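Local coordinates for protein lysine specific cysteine protease (Porphyromonas gingivalis, PDB 3KM5) that cleaves proteins after lysine as a secreted cysteine protease and carries adhesin domains, of which this chain is one, that are haemolytic in vitro when isolated, at residues Y83-D88 against Y168-D173; P91-A96 against Y161-L166; V111-T116 against I143-D148. All coordinates share one frame; numbering follows the deposited sequence. Where two conformers were deposited one is given.

Interaction 1. Residues Y83-D88 against Y168-D173; sequences YYAVND and YILLDD. With CA (calcium ion), chain D.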
# COMPACT_ATOMS: atom_id res chain seq x y z
N TYR A 83 4.58 -6.60 -3.90
CA TYR A 83 3.84 -6.37 -5.13
C TYR A 83 2.84 -5.25 -4.91
O TYR A 83 2.19 -5.19 -3.88
CB TYR A 83 3.11 -7.66 -5.59
CG TYR A 83 4.04 -8.83 -5.76
CD1 TYR A 83 4.57 -9.19 -6.99
CD2 TYR A 83 4.38 -9.61 -4.65
CE1 TYR A 83 5.46 -10.30 -7.10
CE2 TYR A 83 5.25 -10.66 -4.76
CZ TYR A 83 5.77 -11.02 -5.97
OH TYR A 83 6.67 -12.10 -6.05
N TYR A 84 2.76 -4.34 -5.89
CA TYR A 84 1.76 -3.29 -5.87
C TYR A 84 0.92 -3.33 -7.12
O TYR A 84 1.30 -3.87 -8.15
CB TYR A 84 2.42 -1.93 -5.69
CG TYR A 84 3.08 -1.30 -6.90
CD1 TYR A 84 2.34 -0.61 -7.85
CD2 TYR A 84 4.44 -1.42 -7.10
CE1 TYR A 84 2.93 -0.04 -8.94
CE2 TYR A 84 5.05 -0.80 -8.18
CZ TYR A 84 4.30 -0.15 -9.10
OH TYR A 84 4.93 0.44 -10.18
N ALA A 85 -0.24 -2.70 -7.01
CA ALA A 85 -1.13 -2.55 -8.15
C ALA A 85 -1.78 -1.17 -8.09
O ALA A 85 -2.05 -0.64 -7.04
CB ALA A 85 -2.20 -3.67 -8.15
N VAL A 86 -2.00 -0.59 -9.26
CA VAL A 86 -2.70 0.69 -9.36
C VAL A 86 -3.79 0.54 -10.42
O VAL A 86 -3.87 -0.48 -11.09
CB VAL A 86 -1.76 1.87 -9.73
CG1 VAL A 86 -0.72 2.09 -8.64
CG2 VAL A 86 -1.06 1.64 -11.07
N ASN A 87 -4.64 1.54 -10.54
CA ASN A 87 -5.61 1.60 -11.64
C ASN A 87 -4.86 2.11 -12.85
O ASN A 87 -4.40 3.27 -12.86
CB ASN A 87 -6.74 2.56 -11.27
CG ASN A 87 -7.78 2.68 -12.34
OD1 ASN A 87 -7.54 2.39 -13.52
ND2 ASN A 87 -8.97 3.06 -11.93
N ASP A 88 -4.67 1.26 -13.86
CA ASP A 88 -3.78 1.62 -14.95
C ASP A 88 -4.37 2.71 -15.86
O ASP A 88 -3.64 3.26 -16.69
CB ASP A 88 -3.29 0.37 -15.68
CG ASP A 88 -2.43 -0.53 -14.77
OD1 ASP A 88 -1.68 0.01 -13.91
OD2 ASP A 88 -2.50 -1.76 -14.88
N TYR A 168 -5.88 4.56 -6.66
CA TYR A 168 -5.47 3.79 -5.48
C TYR A 168 -4.08 3.24 -5.74
O TYR A 168 -3.60 3.13 -6.89
CB TYR A 168 -6.43 2.62 -5.13
CG TYR A 168 -6.66 1.67 -6.26
CD1 TYR A 168 -5.69 0.75 -6.59
CD2 TYR A 168 -7.81 1.72 -7.05
CE1 TYR A 168 -5.83 -0.10 -7.61
CE2 TYR A 168 -7.97 0.83 -8.10
CZ TYR A 168 -6.97 -0.08 -8.39
OH TYR A 168 -7.06 -0.96 -9.44
N ILE A 169 -3.42 2.90 -4.62
CA ILE A 169 -2.33 1.93 -4.62
C ILE A 169 -2.69 0.78 -3.70
O ILE A 169 -3.18 0.97 -2.58
CB ILE A 169 -1.00 2.57 -4.26
CG1 ILE A 169 0.12 1.54 -4.29
CG2 ILE A 169 -1.00 3.29 -2.92
CD1 ILE A 169 1.50 2.11 -4.44
N LEU A 170 -2.51 -0.45 -4.20
CA LEU A 170 -2.68 -1.65 -3.38
C LEU A 170 -1.30 -2.28 -3.14
O LEU A 170 -0.46 -2.24 -4.05
CB LEU A 170 -3.53 -2.68 -4.12
CG LEU A 170 -4.82 -2.17 -4.73
CD1 LEU A 170 -5.56 -3.29 -5.48
CD2 LEU A 170 -5.70 -1.54 -3.67
N LEU A 171 -1.12 -2.95 -1.99
CA LEU A 171 0.08 -3.74 -1.72
C LEU A 171 -0.33 -5.11 -1.28
O LEU A 171 -1.37 -5.28 -0.65
CB LEU A 171 0.97 -3.13 -0.62
CG LEU A 171 1.36 -1.68 -0.82
CD1 LEU A 171 1.97 -1.09 0.45
CD2 LEU A 171 2.36 -1.55 -1.96
N ASP A 172 0.49 -6.09 -1.60
CA ASP A 172 0.26 -7.46 -1.11
C ASP A 172 1.60 -8.20 -1.10
O ASP A 172 2.55 -7.82 -1.74
CB ASP A 172 -0.77 -8.12 -2.01
CG ASP A 172 -1.47 -9.33 -1.37
OD1 ASP A 172 -1.25 -9.59 -0.18
OD2 ASP A 172 -2.29 -9.95 -2.09
N ASP A 173 1.63 -9.28 -0.31
CA ASP A 173 2.74 -10.21 -0.30
C ASP A 173 4.07 -9.50 -0.05
O ASP A 173 5.06 -9.62 -0.80
CB ASP A 173 2.74 -11.09 -1.58
CG ASP A 173 1.61 -12.10 -1.58
OD1 ASP A 173 1.21 -12.53 -0.48
OD2 ASP A 173 1.03 -12.39 -2.65
CA CA D . -3.08 -11.25 0.03
O HOH W 1 -4.46 4.24 -9.44
O HOH W 2 -1.36 -12.86 -0.17

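Interaction 2. Residues P91-A96 against Y161-L166; sequences PGDHYA and YNCSDL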
# COMPACT_ATOMS: atom_id res chain seq x y z
N PRO A 91 -2.80 5.94 -13.23
CA PRO A 91 -1.83 5.11 -12.50
C PRO A 91 -0.95 5.76 -11.45
O PRO A 91 -0.41 5.06 -10.59
CB PRO A 91 -0.95 4.54 -13.63
CG PRO A 91 -1.03 5.58 -14.70
CD PRO A 91 -2.41 6.11 -14.65
N GLY A 92 -0.78 7.06 -11.52
CA GLY A 92 0.27 7.76 -10.81
C GLY A 92 0.12 7.98 -9.34
O GLY A 92 0.40 9.06 -8.84
N ASP A 93 -0.17 6.90 -8.63
CA ASP A 93 -0.32 6.94 -7.19
C ASP A 93 1.04 6.77 -6.51
O ASP A 93 1.46 5.71 -6.09
CB ASP A 93 -1.38 5.95 -6.79
CG ASP A 93 -2.75 6.56 -6.81
OD1 ASP A 93 -3.06 7.35 -5.92
OD2 ASP A 93 -3.51 6.23 -7.75
N HIS A 94 1.76 7.89 -6.48
CA HIS A 94 3.11 8.00 -5.96
C HIS A 94 3.23 7.44 -4.55
O HIS A 94 2.37 7.73 -3.67
CB HIS A 94 3.54 9.49 -6.01
CG HIS A 94 4.97 9.71 -5.63
ND1 HIS A 94 5.99 9.69 -6.55
CD2 HIS A 94 5.56 9.91 -4.43
CE1 HIS A 94 7.14 9.87 -5.94
NE2 HIS A 94 6.91 10.00 -4.64
N TYR A 95 4.30 6.69 -4.32
CA TYR A 95 4.56 6.18 -2.98
C TYR A 95 6.04 6.04 -2.71
O TYR A 95 6.86 5.96 -3.62
CB TYR A 95 3.80 4.86 -2.75
CG TYR A 95 4.47 3.73 -3.46
CD1 TYR A 95 5.34 2.88 -2.76
CD2 TYR A 95 4.31 3.51 -4.81
CE1 TYR A 95 6.04 1.90 -3.40
CE2 TYR A 95 5.00 2.49 -5.47
CZ TYR A 95 5.87 1.65 -4.73
OH TYR A 95 6.63 0.63 -5.33
N ALA A 96 6.37 6.03 -1.43
CA ALA A 96 7.71 5.77 -0.95
C ALA A 96 7.75 4.56 -0.04
O ALA A 96 6.83 4.31 0.66
CB ALA A 96 8.26 7.00 -0.19
N TYR A 161 1.73 9.36 -0.96
CA TYR A 161 1.79 10.80 -0.80
C TYR A 161 2.21 11.45 -2.09
O TYR A 161 2.54 10.77 -3.04
CB TYR A 161 2.75 11.17 0.34
CG TYR A 161 4.22 11.28 0.01
CD1 TYR A 161 4.90 12.45 0.26
CD2 TYR A 161 4.94 10.22 -0.53
CE1 TYR A 161 6.22 12.59 -0.04
CE2 TYR A 161 6.26 10.34 -0.80
CZ TYR A 161 6.91 11.53 -0.57
OH TYR A 161 8.26 11.69 -0.84
N ASN A 162 2.18 12.78 -2.10
CA ASN A 162 2.69 13.54 -3.26
C ASN A 162 1.92 13.21 -4.54
O ASN A 162 2.52 13.13 -5.62
CB ASN A 162 4.21 13.34 -3.46
CG ASN A 162 5.04 14.35 -2.74
OD1 ASN A 162 4.57 15.07 -1.84
ND2 ASN A 162 6.32 14.42 -3.11
N CYS A 163 0.60 13.05 -4.43
CA CYS A 163 -0.27 12.75 -5.58
C CYS A 163 -1.71 13.10 -5.19
O CYS A 163 -2.03 13.25 -4.02
CB CYS A 163 -0.18 11.29 -6.04
SG CYS A 163 -0.68 10.07 -4.80
N SER A 164 -2.55 13.25 -6.19
CA SER A 164 -3.96 13.59 -5.95
C SER A 164 -4.84 13.15 -7.11
O SER A 164 -4.45 13.29 -8.28
CB SER A 164 -4.12 15.10 -5.72
OG SER A 164 -5.48 15.47 -5.54
N ASP A 165 -6.02 12.64 -6.79
CA ASP A 165 -7.09 12.43 -7.78
C ASP A 165 -6.65 11.49 -8.89
O ASP A 165 -6.94 11.70 -10.08
CB ASP A 165 -7.54 13.79 -8.36
CG ASP A 165 -8.93 13.76 -8.96
OD1 ASP A 165 -9.74 12.86 -8.66
OD2 ASP A 165 -9.23 14.70 -9.73
N LEU A 166 -5.96 10.41 -8.52
CA LEU A 166 -5.69 9.32 -9.46
C LEU A 166 -6.68 8.23 -9.07
O LEU A 166 -7.89 8.38 -9.29
CB LEU A 166 -4.19 8.92 -9.47
CG LEU A 166 -3.18 9.78 -10.29
CD1 LEU A 166 -3.59 9.85 -11.77
CD2 LEU A 166 -2.99 11.18 -9.79

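Interaction 3. Residues V111-T116 against I143-D148; sequences VVFEET and IERTVD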
# COMPACT_ATOMS: atom_id res chain seq x y z
N VAL A 111 13.31 8.18 3.40
CA VAL A 111 12.97 7.51 2.15
C VAL A 111 14.16 6.68 1.69
O VAL A 111 15.30 7.17 1.69
CB VAL A 111 12.63 8.53 1.03
CG1 VAL A 111 12.35 7.83 -0.29
CG2 VAL A 111 11.43 9.38 1.38
N VAL A 112 13.92 5.41 1.36
CA VAL A 112 14.93 4.58 0.74
C VAL A 112 14.58 4.21 -0.71
O VAL A 112 15.45 3.72 -1.42
CB VAL A 112 15.18 3.27 1.56
CG1 VAL A 112 15.69 3.61 2.94
CG2 VAL A 112 13.99 2.37 1.66
N PHE A 113 13.33 4.38 -1.12
CA PHE A 113 12.88 4.12 -2.50
C PHE A 113 11.59 4.89 -2.72
O PHE A 113 10.77 4.91 -1.82
CB PHE A 113 12.61 2.62 -2.74
CG PHE A 113 11.88 2.36 -4.04
CD1 PHE A 113 12.49 2.66 -5.24
CD2 PHE A 113 10.55 1.92 -4.04
CE1 PHE A 113 11.78 2.51 -6.45
CE2 PHE A 113 9.88 1.72 -5.24
CZ PHE A 113 10.49 2.01 -6.43
N GLU A 114 11.39 5.51 -3.88
CA GLU A 114 10.06 6.01 -4.19
C GLU A 114 9.89 6.11 -5.70
O GLU A 114 10.88 6.16 -6.43
CB GLU A 114 9.71 7.31 -3.46
CG GLU A 114 10.52 8.49 -3.81
CD GLU A 114 10.17 9.77 -3.00
OE1 GLU A 114 11.12 10.48 -2.64
OE2 GLU A 114 8.98 10.08 -2.76
N GLU A 115 8.63 6.07 -6.15
CA GLU A 115 8.32 6.07 -7.55
C GLU A 115 6.88 6.50 -7.79
O GLU A 115 6.07 6.59 -6.87
CB GLU A 115 8.56 4.71 -8.20
CG GLU A 115 7.56 3.69 -7.76
CD GLU A 115 7.72 2.34 -8.45
OE1 GLU A 115 8.27 2.29 -9.57
OE2 GLU A 115 7.37 1.31 -7.84
N THR A 116 6.62 6.85 -9.04
CA THR A 116 5.31 7.15 -9.50
C THR A 116 4.96 6.04 -10.50
O THR A 116 5.58 5.97 -11.57
CB THR A 116 5.26 8.50 -10.23
OG1 THR A 116 5.78 9.52 -9.38
CG2 THR A 116 3.84 8.88 -10.57
N ILE A 143 2.85 -5.55 -9.79
CA ILE A 143 4.23 -5.23 -10.14
C ILE A 143 5.15 -5.54 -8.97
O ILE A 143 4.89 -5.09 -7.86
CB ILE A 143 4.31 -3.73 -10.46
CG1 ILE A 143 3.40 -3.39 -11.65
CG2 ILE A 143 5.76 -3.30 -10.73
CD1 ILE A 143 3.73 -4.14 -12.87
N GLU A 144 6.25 -6.26 -9.22
CA GLU A 144 7.19 -6.64 -8.18
C GLU A 144 8.23 -5.54 -7.95
O GLU A 144 8.73 -4.94 -8.89
CB GLU A 144 7.89 -7.96 -8.55
CG GLU A 144 8.80 -8.49 -7.42
CD GLU A 144 9.46 -9.82 -7.70
OE1 GLU A 144 9.27 -10.41 -8.78
OE2 GLU A 144 10.22 -10.27 -6.80
N ARG A 145 8.60 -5.34 -6.69
CA ARG A 145 9.72 -4.49 -6.30
C ARG A 145 10.52 -5.14 -5.22
O ARG A 145 9.94 -5.83 -4.40
CB ARG A 145 9.19 -3.14 -5.78
CG ARG A 145 8.52 -2.27 -6.83
CD ARG A 145 9.50 -1.72 -7.84
NE ARG A 145 8.88 -0.91 -8.89
CZ ARG A 145 8.68 -1.30 -10.15
NH1 ARG A 145 8.93 -2.53 -10.57
NH2 ARG A 145 8.14 -0.45 -11.01
N THR A 146 11.83 -4.92 -5.22
CA THR A 146 12.74 -5.41 -4.19
C THR A 146 13.62 -4.22 -3.79
O THR A 146 14.34 -3.65 -4.62
CB THR A 146 13.60 -6.58 -4.76
OG1 THR A 146 12.76 -7.64 -5.19
CG2 THR A 146 14.55 -7.12 -3.71
N VAL A 147 13.56 -3.87 -2.50
CA VAL A 147 14.18 -2.66 -2.00
C VAL A 147 15.17 -3.02 -0.90
O VAL A 147 14.85 -3.76 0.04
CB VAL A 147 13.11 -1.71 -1.45
CG1 VAL A 147 13.74 -0.50 -0.76
CG2 VAL A 147 12.24 -1.26 -2.61
N ASP A 148 16.39 -2.53 -1.04
CA ASP A 148 17.45 -2.76 -0.07
C ASP A 148 17.15 -1.96 1.22
O ASP A 148 16.75 -0.81 1.14
CB ASP A 148 18.80 -2.24 -0.62
CG ASP A 148 19.30 -2.95 -1.85
OD1 ASP A 148 18.79 -4.02 -2.23
OD2 ASP A 148 20.27 -2.41 -2.43

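Interaction 1. Residues Y83-D88 against Y168-D173
Tyr168 lays its ring against the backbone of Val86 and Asn87, and its atoms can be followed outward one by one. CB itself makes no close contact with the other segment. A chi1 of 55° sets CG between the backbone N and the carbonyl carbon, and from there the ring reaches Ala85, Val86 and Asn87. Contacts begin at Tyr168 CD1, 3.9 Å from Ala85 O, which sits at the ring edge. CE1 comes to 3.5 Å from Val86 C, and CE2 rests 3.8 Å from Asn87 CB. At the tip, Tyr168 OH hydrogen-bonds Ser140 OG; the side chain also touches Pro138 of an experimentally established cleavage site. Beyond the ring, the backbones pair as antiparallel strands, their axes at 156°. Tyr83 with Asp172 and Ala85 with Leu170 form hydrogen-bonded pairs; the shortest of the four bonds, Leu170 N to Ala85 O, measures 2.9 Å. Between them, Tyr84 and Leu171 make a non-hydrogen-bonded pair, with Leu171 CD2 3.7 Å from Tyr84 CB. A water accepts from both Asn87 N and Tyr168 N. At the far end, Asp173 CB touches Tyr83 CD2 at 3.8 Å, oblique to the ring, while Asp173 OD2 hydrogen-bonds His47 ND1. Asp172 holds calcium with both oxygens, OD1 at 2.5 Å and OD2 at 2.6 Å from the ion. Thr8, Glu10, Gly48, Asn51 and a water complete the site, and that water donates to Asp173 OD1. This pairing is central to one sheet of the jelly roll: strand 51-56 flanks 168-173, strand 143-148 flanks 83-86, and Ile169 and Leu171 face strand 155-161 of the other sheet.

Interaction 2. Residues P91-A96 against Y161-L166
His94 turns a ring edge toward the face of Tyr161 in an offset edge-to-face stack, with centroids 5.4 Å apart and planes at 64°. The nearest atoms are His94 CD2 and Tyr161 CE2, at 3.7 Å, and the two side chains run side by side in the same direction. Tyr161 O also lies near the imidazole plane, 3.4 Å from His94 CD2, while Asn162 CB covers one Tyr161 face toward its rim. Both ring ends are tied outside: Glu114 OE2 is hydrogen-bonded to His94 NE2 and Tyr161 OH, and Thr116 OG1 to His94 ND1. Between the backbones, Tyr161 N donates to His94 O at 3.2 Å. Leu166, the third large contributor, slides past Asp93 in the opposite direction; its CB comes 3.3 Å from Asp93 OD2, and its CG packs 3.8 Å from Gly92 N. That carboxylate is well satisfied, by Ser57, His160 and the backbone N of Asn167. Gly92 and Asp93 centre successive inverse gamma turns. The contact thus carries the pairing of strands 95-100 and 155-161 into the loop that precedes 95-100 and the loop that follows 155-161, with strand 109-115 alongside 95-100.

Interaction 3. Residues V111-T116 against I143-D148
Glu115 and Arg145 reach for each other tip to tip and form a salt bridge between the two sheets. Arg145 grips side-on, using NE and NH2. The shorter of its two stronger bonds runs from NE to Glu115 OE2 (2.9 Å), meeting that oxygen on its syn side but out of the carboxylate plane. NH2 donates to Glu115 OE1 at 3.1 Å, close to the guanidinium plane and into the syn lone pair. A weak third bond from NE to OE1 makes NE a shared donor. The carboxylate and guanidinium planes are 46° apart, so the side-on grip is twisted, in line with NE lying out of the carboxylate plane. The remaining nitrogen, NH1, turns back to its own strand and donates to Glu144 O at 2.9 Å. Thus all three guanidinium nitrogens have acceptors, while Ile143 CG2 lies over one guanidinium face toward the rim. Glu115 OE2 has a second partner in Tyr95 OH, which would be expected to hold the carboxylate in place for the arginine. The bend at chi2 (-70°) places Arg145 CD 4.1 Å from Phe113 CZ, and these two side chains cross at about a right angle. The rest of the contact between the segments is mainly apolar. Val147 CG1 touches Val112 CG2 at 3.8 Å and Phe113 CB at 3.9 Å, while Val147 CG2 packs obliquely against the Phe113 ring. Outside it, Asp148 OD1 forms a salt bridge with Lys79. Val112 and Phe113 both face Val97 in a classic beta bulge. With axes 9.1 Å apart, the strands meet through side chains across the sandwich: 113-115 belongs to strand 109-115, an outermost strand of its sheet, beside 95-100, and 143-148 borders strand 79-86 in the other.

Read from the N terminus, the first halves come in the order 83-88, 91-96 and 111-116, and their partners return in reverse as 143-148, 161-166 and 168-173. The contacts therefore nest without crossing: interaction 3 closes the innermost loop, interaction 2 encloses it, and interaction 1 encloses both. Interaction 1 joins strands within one sheet, interaction 2 lies at the ends of neighbouring strands of the other, and interaction 3 bridges the two sheets. They also touch directly. Tyr84 O lies 2.8 Å from Ile143 N, a probable hydrogen bond linking interactions 1 and 3, while Tyr95 packs on Ile169 between interactions 2 and 1.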